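Local atomic coordinates of envelope glycoprotein (Thogoto virus, PDB entry 5XEA), a protein that probably attaches the virus to its host-cell receptor and later drives fusion of the viral and host membranes. Residues L80-S85 and K114-R119; V162-P167 and Y189-N194; S323-K326 and R330-G333. All coordinates share one frame; numbering follows the deposited sequence.

Contact 1: L80-S85 and K114-R119; sequences LLLWGS and KHWAPR
Trp116 reaches across from a short strand to meet Leu82 and Trp83, which sit on helix 77-86 in this gp64-family (class III) fusion glycoprotein. A short linker joins the helix to strand 89-91, and that strand pairs antiparallel with strand 115-117, so the contact sets the helix beside strand 115-117 of the two-stranded sheet. Where strand 115-117 begins, a classic beta bulge sets Lys114 and His115 opposite the single residue Tyr91.

Aromatic contact comes first. The six-membered ring of Trp116 approaches the five-membered ring of Trp83 with centroids 5.3 Å apart and planes at 82°. Trp83 CD1 lies at the edge of the Trp116 ring, near its plane, and comes within 3.5 Å of Trp116 CZ3. Trp83 NE1 is almost as near, 3.7 Å from the same Trp116 CZ3. Indole meets indole here through van der Waals contact alone, with no hydrogen bond between the segments.

Polar groups lie to the side of this patch. Lys114 makes a salt bridge to Asp93, and the imidazole of His115 is hydrogen-bonded to the same Asp93 carboxylate. Within the helix, Gly84 N donates to Leu80 O at 2.8 Å.

Burial differs between the partners. Trp83 is enclosed, its side chain also touching Pro75, Cys89, Ser90 and Arg47, whereas Trp116 and Leu82 remain largely open to solvent and give the buried indole an outer cover.

Aliphatic contact completes the set. Leu82 and Trp116 cross at about a right angle. With CG of Leu82 anti to the backbone N (chi1 174°), Leu82 CD2 is carried to 3.7 Å from Trp116 CH2 and 4.0 Å from Trp116 CZ2.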
loop_
_atom_site.group_PDB
_atom_site.type_symbol
_atom_site.label_atom_id
_atom_site.label_comp_id
_atom_site.label_asym_id
_atom_site.label_seq_id
_atom_site.Cartn_x
_atom_site.Cartn_y
_atom_site.Cartn_z
ATOM N N LEU B 80 10.851 32.261 14.327
ATOM C CA LEU B 80 10.857 30.843 13.969
ATOM C C LEU B 80 12.273 30.352 13.698
ATOM O O LEU B 80 12.681 29.287 14.185
ATOM C CB LEU B 80 9.958 30.612 12.752
ATOM C CG LEU B 80 9.495 29.173 12.538
ATOM C CD1 LEU B 80 9.124 28.550 13.863
ATOM C CD2 LEU B 80 8.318 29.142 11.590
ATOM N N LEU B 81 13.048 31.137 12.943
ATOM C CA LEU B 81 14.445 30.802 12.693
ATOM C C LEU B 81 15.213 30.613 13.997
ATOM O O LEU B 81 15.953 29.637 14.160
ATOM C CB LEU B 81 15.092 31.883 11.823
ATOM C CG LEU B 81 14.838 31.737 10.318
ATOM C CD1 LEU B 81 15.175 33.015 9.563
ATOM C CD2 LEU B 81 15.621 30.556 9.740
ATOM N N LEU B 82 15.026 31.523 14.957
ATOM C CA LEU B 82 15.726 31.384 16.228
ATOM C C LEU B 82 15.208 30.184 17.009
ATOM O O LEU B 82 15.987 29.475 17.658
ATOM C CB LEU B 82 15.594 32.671 17.043
ATOM C CG LEU B 82 16.154 32.649 18.469
ATOM C CD1 LEU B 82 17.612 32.217 18.500
ATOM C CD2 LEU B 82 15.973 34.021 19.141
ATOM N N TRP B 83 13.895 29.933 16.950
ATOM C CA TRP B 83 13.342 28.765 17.628
ATOM C C TRP B 83 13.933 27.482 17.069
ATOM O O TRP B 83 14.329 26.587 17.825
ATOM C CB TRP B 83 11.817 28.730 17.488
ATOM C CG TRP B 83 11.047 29.786 18.252
ATOM C CD1 TRP B 83 11.539 30.932 18.824
ATOM C CD2 TRP B 83 9.633 29.784 18.504
ATOM N NE1 TRP B 83 10.511 31.638 19.413
ATOM C CE2 TRP B 83 9.336 30.952 19.237
ATOM C CE3 TRP B 83 8.591 28.905 18.185
ATOM C CZ2 TRP B 83 8.040 31.268 19.647
ATOM C CZ3 TRP B 83 7.300 29.219 18.597
ATOM C CH2 TRP B 83 7.041 30.391 19.325
ATOM N N GLY B 84 14.006 27.377 15.742
ATOM C CA GLY B 84 14.517 26.157 15.130
ATOM C C GLY B 84 15.959 25.862 15.511
ATOM O O GLY B 84 16.305 24.730 15.869
ATOM N N SER B 85 16.817 26.881 15.455
ATOM C CA SER B 85 18.221 26.664 15.797
ATOM C C SER B 85 18.397 26.393 17.287
ATOM O O SER B 85 19.110 25.459 17.671
ATOM C CB SER B 85 19.065 27.860 15.356
ATOM O OG SER B 85 18.406 29.078 15.638
ATOM N N LYS B 114 9.244 36.772 26.222
ATOM C CA LYS B 114 9.972 37.132 27.439
ATOM C C LYS B 114 10.630 35.954 28.138
ATOM O O LYS B 114 11.668 36.139 28.773
ATOM C CB LYS B 114 9.044 37.831 28.449
ATOM C CG LYS B 114 8.463 39.142 27.930
ATOM C CD LYS B 114 7.652 39.879 28.983
ATOM C CE LYS B 114 8.518 40.814 29.812
ATOM N NZ LYS B 114 7.675 41.647 30.714
ATOM N N HIS B 115 10.067 34.755 28.039
ATOM C CA HIS B 115 10.638 33.562 28.645
ATOM C C HIS B 115 10.950 32.542 27.555
ATOM O O HIS B 115 10.489 32.666 26.415
ATOM C CB HIS B 115 9.684 32.998 29.694
ATOM C CG HIS B 115 9.261 34.023 30.702
ATOM N ND1 HIS B 115 10.041 34.354 31.789
ATOM C CD2 HIS B 115 8.173 34.830 30.752
ATOM C CE1 HIS B 115 9.429 35.294 32.484
ATOM N NE2 HIS B 115 8.298 35.602 31.879
ATOM N N TRP B 116 11.775 31.550 27.908
ATOM C CA TRP B 116 12.207 30.506 26.989
ATOM C C TRP B 116 12.144 29.146 27.670
ATOM O O TRP B 116 12.394 29.013 28.871
ATOM C CB TRP B 116 13.643 30.749 26.475
ATOM C CG TRP B 116 13.755 31.948 25.596
ATOM C CD1 TRP B 116 13.983 33.233 25.990
ATOM C CD2 TRP B 116 13.624 31.983 24.167
ATOM N NE1 TRP B 116 14.003 34.067 24.897
ATOM C CE2 TRP B 116 13.785 33.325 23.765
ATOM C CE3 TRP B 116 13.377 31.011 23.192
ATOM C CZ2 TRP B 116 13.715 33.721 22.430
ATOM C CZ3 TRP B 116 13.306 31.406 21.866
ATOM C CH2 TRP B 116 13.476 32.749 21.497
ATOM N N ALA B 117 11.825 28.136 26.874
ATOM C CA ALA B 117 11.743 26.757 27.332
ATOM C C ALA B 117 11.767 25.854 26.101
ATOM O O ALA B 117 11.471 26.317 24.995
ATOM C CB ALA B 117 10.472 26.520 28.174
ATOM N N PRO B 118 12.135 24.577 26.261
ATOM C CA PRO B 118 12.033 23.665 25.109
ATOM C C PRO B 118 10.601 23.508 24.634
ATOM O O PRO B 118 10.360 23.337 23.432
ATOM C CB PRO B 118 12.592 22.337 25.644
ATOM C CG PRO B 118 13.096 22.627 27.050
ATOM C CD PRO B 118 12.443 23.860 27.515
ATOM N N ARG B 119 9.646 23.563 25.562
ATOM C CA ARG B 119 8.219 23.454 25.304
ATOM C C ARG B 119 7.485 24.019 26.515
ATOM O O ARG B 119 8.020 24.064 27.625
ATOM C CB ARG B 119 7.792 22.008 25.049
ATOM C CG ARG B 119 8.055 21.052 26.205
ATOM C CD ARG B 119 8.013 19.609 25.724
ATOM N NE ARG B 119 8.883 19.390 24.565
ATOM C CZ ARG B 119 10.204 19.244 24.641
ATOM N NH1 ARG B 119 10.804 19.307 25.824
ATOM N NH2 ARG B 119 10.926 19.038 23.542
#

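Contact 2: V162-P167 and Y189-N194; sequences VSTLLP and YLVKDN. With NAG (2-acetamido-2-deoxy-beta-D-glucopyranose), chain E.
A buried carboxylate oxygen set against the methyls of a valine is the oddity here: Asp193 OD2 lies 3.7 Å from Val162 CG2 and 3.8 Å from Val162 CG1. The contact lies in a curled antiparallel sheet, where strands 159-165 and 187-192 are not paired with each other but face one another across its interior, running in opposite directions and sharing no hydrogen bond.

Asp193 OD2 faces the valine methyls, with His174 also against the side chain, while OD1 of Asp193 comes close to Glu40 OE2. Two acids so near each other in a buried setting may raise the pKa of one of them, although the neighbouring His174 could offset this.

Two residues along, Thr164 and Val191 reach toward each other, tip to tip, with Thr164 OG1 3.7 Å from Val191 CG1. Chi1 of -77° sets the hydroxyl opposite the carbonyl carbon of Thr164, and its polar needs are met by Glu40 and His174 instead of by the facing strand. Val191 also packs on Leu42, Leu180 and Trp182, which close the core around it.

Lys192 NZ donates to Asn194 OD1 at 3.2 Å, nearly in line with the carbonyl (161°). Leu166, itself buried and touching Trp182, meets an N-acetylglucosamine of the glycan beside Asn168, a sugar that also hydrogen-bonds Glu184. Leu166 CD1 rests 3.5 Å from C5 and 3.7 Å from C6 of the N-acetylglucosamine.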
loop_
_atom_site.group_PDB
_atom_site.type_symbol
_atom_site.label_atom_id
_atom_site.label_comp_id
_atom_site.label_asym_id
_atom_site.label_seq_id
_atom_site.Cartn_x
_atom_site.Cartn_y
_atom_site.Cartn_z
ATOM N N VAL B 162 10.755 22.950 -6.791
ATOM C CA VAL B 162 10.514 22.030 -5.689
ATOM C C VAL B 162 9.030 22.078 -5.355
ATOM O O VAL B 162 8.417 23.150 -5.349
ATOM C CB VAL B 162 11.385 22.388 -4.476
ATOM C CG1 VAL B 162 10.944 21.599 -3.231
ATOM C CG2 VAL B 162 12.845 22.146 -4.795
ATOM N N SER B 163 8.436 20.920 -5.100
ATOM C CA SER B 163 7.003 20.811 -4.838
ATOM C C SER B 163 6.832 20.368 -3.393
ATOM O O SER B 163 7.029 19.195 -3.070
ATOM C CB SER B 163 6.349 19.831 -5.814
ATOM O OG SER B 163 4.949 19.733 -5.609
ATOM N N THR B 164 6.474 21.317 -2.532
ATOM C CA THR B 164 6.275 21.045 -1.121
ATOM C C THR B 164 4.884 20.465 -0.914
ATOM O O THR B 164 3.896 20.997 -1.430
ATOM C CB THR B 164 6.477 22.325 -0.312
ATOM O OG1 THR B 164 7.881 22.571 -0.195
ATOM C CG2 THR B 164 5.822 22.234 1.106
ATOM N N LEU B 165 4.821 19.358 -0.181
ATOM C CA LEU B 165 3.610 18.559 -0.056
ATOM C C LEU B 165 2.905 18.923 1.247
ATOM O O LEU B 165 3.472 18.761 2.333
ATOM C CB LEU B 165 3.959 17.068 -0.107
ATOM C CG LEU B 165 4.831 16.675 -1.321
ATOM C CD1 LEU B 165 5.210 15.207 -1.309
ATOM C CD2 LEU B 165 4.102 16.993 -2.594
ATOM N N LEU B 166 1.693 19.420 1.137
ATOM C CA LEU B 166 1.023 19.788 2.378
ATOM C C LEU B 166 0.084 18.672 2.827
ATOM O O LEU B 166 -0.385 17.883 2.004
ATOM C CB LEU B 166 0.235 21.090 2.189
ATOM C CG LEU B 166 1.024 22.320 1.719
ATOM C CD1 LEU B 166 0.094 23.515 1.502
ATOM C CD2 LEU B 166 2.131 22.689 2.698
ATOM N N PRO B 167 -0.238 18.560 4.126
ATOM C CA PRO B 167 -1.042 17.407 4.581
ATOM C C PRO B 167 -2.497 17.420 4.120
ATOM O O PRO B 167 -3.146 16.360 4.182
ATOM C CB PRO B 167 -0.923 17.465 6.110
ATOM C CG PRO B 167 -0.357 18.804 6.424
ATOM C CD PRO B 167 0.422 19.255 5.242
ATOM N N TYR B 189 5.039 28.302 9.813
ATOM C CA TYR B 189 5.762 27.230 9.145
ATOM C C TYR B 189 6.863 27.810 8.272
ATOM O O TYR B 189 6.634 28.756 7.510
ATOM C CB TYR B 189 4.844 26.390 8.258
ATOM C CG TYR B 189 3.610 25.870 8.944
ATOM C CD1 TYR B 189 3.570 24.581 9.455
ATOM C CD2 TYR B 189 2.482 26.661 9.058
ATOM C CE1 TYR B 189 2.426 24.089 10.082
ATOM C CE2 TYR B 189 1.324 26.179 9.692
ATOM C CZ TYR B 189 1.310 24.894 10.196
ATOM O OH TYR B 189 0.169 24.438 10.815
ATOM N N LEU B 190 8.049 27.223 8.372
ATOM C CA LEU B 190 9.172 27.567 7.503
ATOM C C LEU B 190 9.677 26.289 6.831
ATOM O O LEU B 190 10.073 25.340 7.519
ATOM C CB LEU B 190 10.292 28.248 8.298
ATOM C CG LEU B 190 11.551 28.665 7.519
ATOM C CD1 LEU B 190 11.244 29.674 6.414
ATOM C CD2 LEU B 190 12.572 29.215 8.488
ATOM N N VAL B 191 9.627 26.249 5.504
ATOM C CA VAL B 191 10.158 25.119 4.729
ATOM C C VAL B 191 11.428 25.579 4.021
ATOM O O VAL B 191 11.378 26.489 3.185
ATOM C CB VAL B 191 9.142 24.574 3.709
ATOM C CG1 VAL B 191 9.745 23.410 2.941
ATOM C CG2 VAL B 191 7.882 24.112 4.382
ATOM N N LYS B 192 12.552 24.932 4.336
ATOM C CA LYS B 192 13.878 25.295 3.836
ATOM C C LYS B 192 14.494 24.143 3.038
ATOM O O LYS B 192 14.459 22.990 3.475
ATOM C CB LYS B 192 14.788 25.679 5.013
ATOM C CG LYS B 192 16.183 26.151 4.635
ATOM C CD LYS B 192 16.150 27.404 3.761
ATOM C CE LYS B 192 17.473 27.593 3.009
ATOM N NZ LYS B 192 18.648 27.582 3.927
ATOM N N ASP B 193 15.078 24.457 1.880
ATOM C CA ASP B 193 15.787 23.473 1.055
ATOM C C ASP B 193 17.289 23.659 1.235
ATOM O O ASP B 193 17.849 24.673 0.810
ATOM C CB ASP B 193 15.410 23.606 -0.418
ATOM C CG ASP B 193 13.937 23.420 -0.649
ATOM O OD1 ASP B 193 13.320 22.672 0.139
ATOM O OD2 ASP B 193 13.399 24.013 -1.606
ATOM N N ASN B 194 17.930 22.693 1.879
ATOM C CA ASN B 194 19.386 22.671 2.010
ATOM C C ASN B 194 19.989 21.717 0.974
ATOM O O ASN B 194 20.674 20.739 1.284
ATOM C CB ASN B 194 19.777 22.290 3.434
ATOM C CG ASN B 194 19.261 23.286 4.469
ATOM O OD1 ASN B 194 19.381 24.503 4.301
ATOM N ND2 ASN B 194 18.677 22.768 5.546
HETATM C C1 NAG E . -4.210 23.465 2.400
HETATM C C2 NAG E . -5.271 24.511 2.036
HETATM C C3 NAG E . -4.623 25.867 1.726
HETATM C C4 NAG E . -3.659 26.290 2.827
HETATM C C5 NAG E . -2.650 25.160 3.037
HETATM C C6 NAG E . -1.663 25.393 4.156
HETATM C C7 NAG E . -7.297 23.572 1.018
HETATM C C8 NAG E . -7.961 23.154 -0.255
HETATM N N2 NAG E . -6.057 24.057 0.900
HETATM O O3 NAG E . -5.639 26.849 1.550
HETATM O O4 NAG E . -3.028 27.508 2.437
HETATM O O5 NAG E . -3.360 23.973 3.403
HETATM O O6 NAG E . -2.239 25.055 5.410
HETATM O O7 NAG E . -7.858 23.479 2.107
#

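Contact 3: S323-K326 and R330-G333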
loop_
_atom_site.group_PDB
_atom_site.type_symbol
_atom_site.label_atom_id
_atom_site.label_comp_id
_atom_site.label_asym_id
_atom_site.label_seq_id
_atom_site.Cartn_x
_atom_site.Cartn_y
_atom_site.Cartn_z
ATOM N N SER B 323 19.883 -39.772 -38.733
ATOM C CA SER B 323 19.930 -39.964 -40.168
ATOM C C SER B 323 21.266 -39.508 -40.749
ATOM O O SER B 323 21.822 -40.180 -41.625
ATOM C CB SER B 323 18.742 -39.247 -40.807
ATOM O OG SER B 323 19.020 -38.908 -42.140
ATOM N N ILE B 324 21.829 -38.402 -40.259
ATOM C CA ILE B 324 23.114 -37.943 -40.788
ATOM C C ILE B 324 24.246 -38.824 -40.285
ATOM O O ILE B 324 25.210 -39.086 -41.009
ATOM C CB ILE B 324 23.382 -36.474 -40.417
ATOM C CG1 ILE B 324 22.178 -35.614 -40.728
ATOM C CG2 ILE B 324 24.621 -35.950 -41.174
ATOM C CD1 ILE B 324 22.220 -34.337 -39.994
ATOM N N ALA B 325 24.168 -39.254 -39.021
ATOM C CA ALA B 325 25.248 -40.010 -38.401
ATOM C C ALA B 325 25.456 -41.381 -39.048
ATOM O O ALA B 325 26.564 -41.924 -38.968
ATOM C CB ALA B 325 24.988 -40.178 -36.890
ATOM N N LYS B 326 24.427 -41.958 -39.674
ATOM C CA LYS B 326 24.634 -43.204 -40.405
ATOM C C LYS B 326 25.575 -42.992 -41.583
ATOM O O LYS B 326 26.362 -43.884 -41.920
ATOM C CB LYS B 326 23.296 -43.773 -40.880
ATOM C CG LYS B 326 22.433 -44.306 -39.766
ATOM C CD LYS B 326 21.098 -44.787 -40.286
ATOM C CE LYS B 326 20.188 -45.232 -39.149
ATOM N NZ LYS B 326 19.778 -44.077 -38.294
ATOM N N ARG B 330 31.607 -39.821 -37.849
ATOM C CA ARG B 330 32.344 -39.031 -36.865
ATOM C C ARG B 330 31.471 -37.990 -36.166
ATOM O O ARG B 330 31.913 -37.398 -35.178
ATOM C CB ARG B 330 33.544 -38.339 -37.520
ATOM C CG ARG B 330 34.797 -39.217 -37.599
ATOM C CD ARG B 330 35.885 -38.626 -38.489
ATOM N NE ARG B 330 35.670 -38.947 -39.898
ATOM C CZ ARG B 330 35.544 -38.047 -40.870
ATOM N NH1 ARG B 330 35.606 -36.748 -40.600
ATOM N NH2 ARG B 330 35.333 -38.448 -42.119
ATOM N N LEU B 331 30.242 -37.785 -36.648
ATOM C CA LEU B 331 29.374 -36.725 -36.146
ATOM C C LEU B 331 29.099 -36.880 -34.656
ATOM O O LEU B 331 29.227 -35.920 -33.884
ATOM C CB LEU B 331 28.059 -36.719 -36.933
ATOM C CG LEU B 331 26.991 -35.740 -36.426
ATOM C CD1 LEU B 331 27.522 -34.330 -36.429
ATOM C CD2 LEU B 331 25.737 -35.813 -37.269
ATOM N N ILE B 332 28.690 -38.074 -34.228
ATOM C CA ILE B 332 28.306 -38.242 -32.827
ATOM C C ILE B 332 29.499 -37.978 -31.919
ATOM O O ILE B 332 29.393 -37.253 -30.915
ATOM C CB ILE B 332 27.692 -39.636 -32.603
ATOM C CG1 ILE B 332 26.299 -39.685 -33.237
ATOM C CG2 ILE B 332 27.634 -39.972 -31.116
ATOM C CD1 ILE B 332 25.715 -41.069 -33.326
ATOM N N GLY B 333 30.663 -38.513 -32.286
ATOM C CA GLY B 333 31.874 -38.226 -31.531
ATOM C C GLY B 333 32.135 -36.737 -31.395
ATOM O O GLY B 333 32.560 -36.261 -30.336
#
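No aromatic ring or other flat group meets its counterpart where Ile324 and Ala325 touch Leu331 and Ile332; the joint is made of aliphatic branches. The flat group beside it is the ring of Phe344, on strand 341-344, which is touched by the side chains of Ala325 and Ile332 and also takes Lys326 in a cation-pi interaction.

Helix 282-327 ends here, and a few residues later the chain turns into the short helix 331-335, bringing the CA atoms of Ala325 and Leu331 to 5.7 Å. Ala325 is central. Its CB points at the second helix and sits 3.7 Å from Ile332 CD1 and 3.9 Å from Ile332 CG1, while the same CB is 4.4 Å from Leu331 CD2. The methyl is met chiefly by Ile332, while Leu331 CD2 lies nearer the backbone N of Ala325, at 4.2 Å.

Leu331 holds CG opposite its backbone N (chi1 174°), which extends CD2 back toward the long helix. There Leu331 CD2 lies 4.0 Å from Ile324 CB and 4.1 Å from Ile324 CG2, the two side chains meeting aslant. These contacts are loose van der Waals approaches without a polar bond between the segments; nearby, the amine of Lys326 is hydrogen-bonded to the backbone oxygens of Ser322 and Glu347.

Other subunits of the trimer also pack here. Ile324 packs on Ile324 of a second subunit and on Ser323 of the third, Leu331 rests on Thr319 of the third subunit, and Ser323 OG is hydrogen-bonded to Asp328 of the second. An aliphatic corner between two helices, with Ile324 packing on its counterpart in another subunit, fits the C-terminal end of the long central helices that form the trimeric core of class III fusion proteins.

Contacts 1 and 2 are neighbours, their centres 21 Å apart, and they touch directly: Leu80 and Leu81 of the helix in contact 1 lean on Leu190 of the strand in contact 2. Contact 3 lies far off, about 91 Å from contact 1 and 75 Å from contact 2 between centres, at the end of the long helix. Contact 1 is partly open to solvent and relies on aromatic surface, whereas contact 2 is wholly buried and mixes apolar groups with acids inside a sheet. Contact 3 is equally buried but purely aliphatic, and other subunits complete its surroundings; in contacts 1 and 2 no other chain touches the segments.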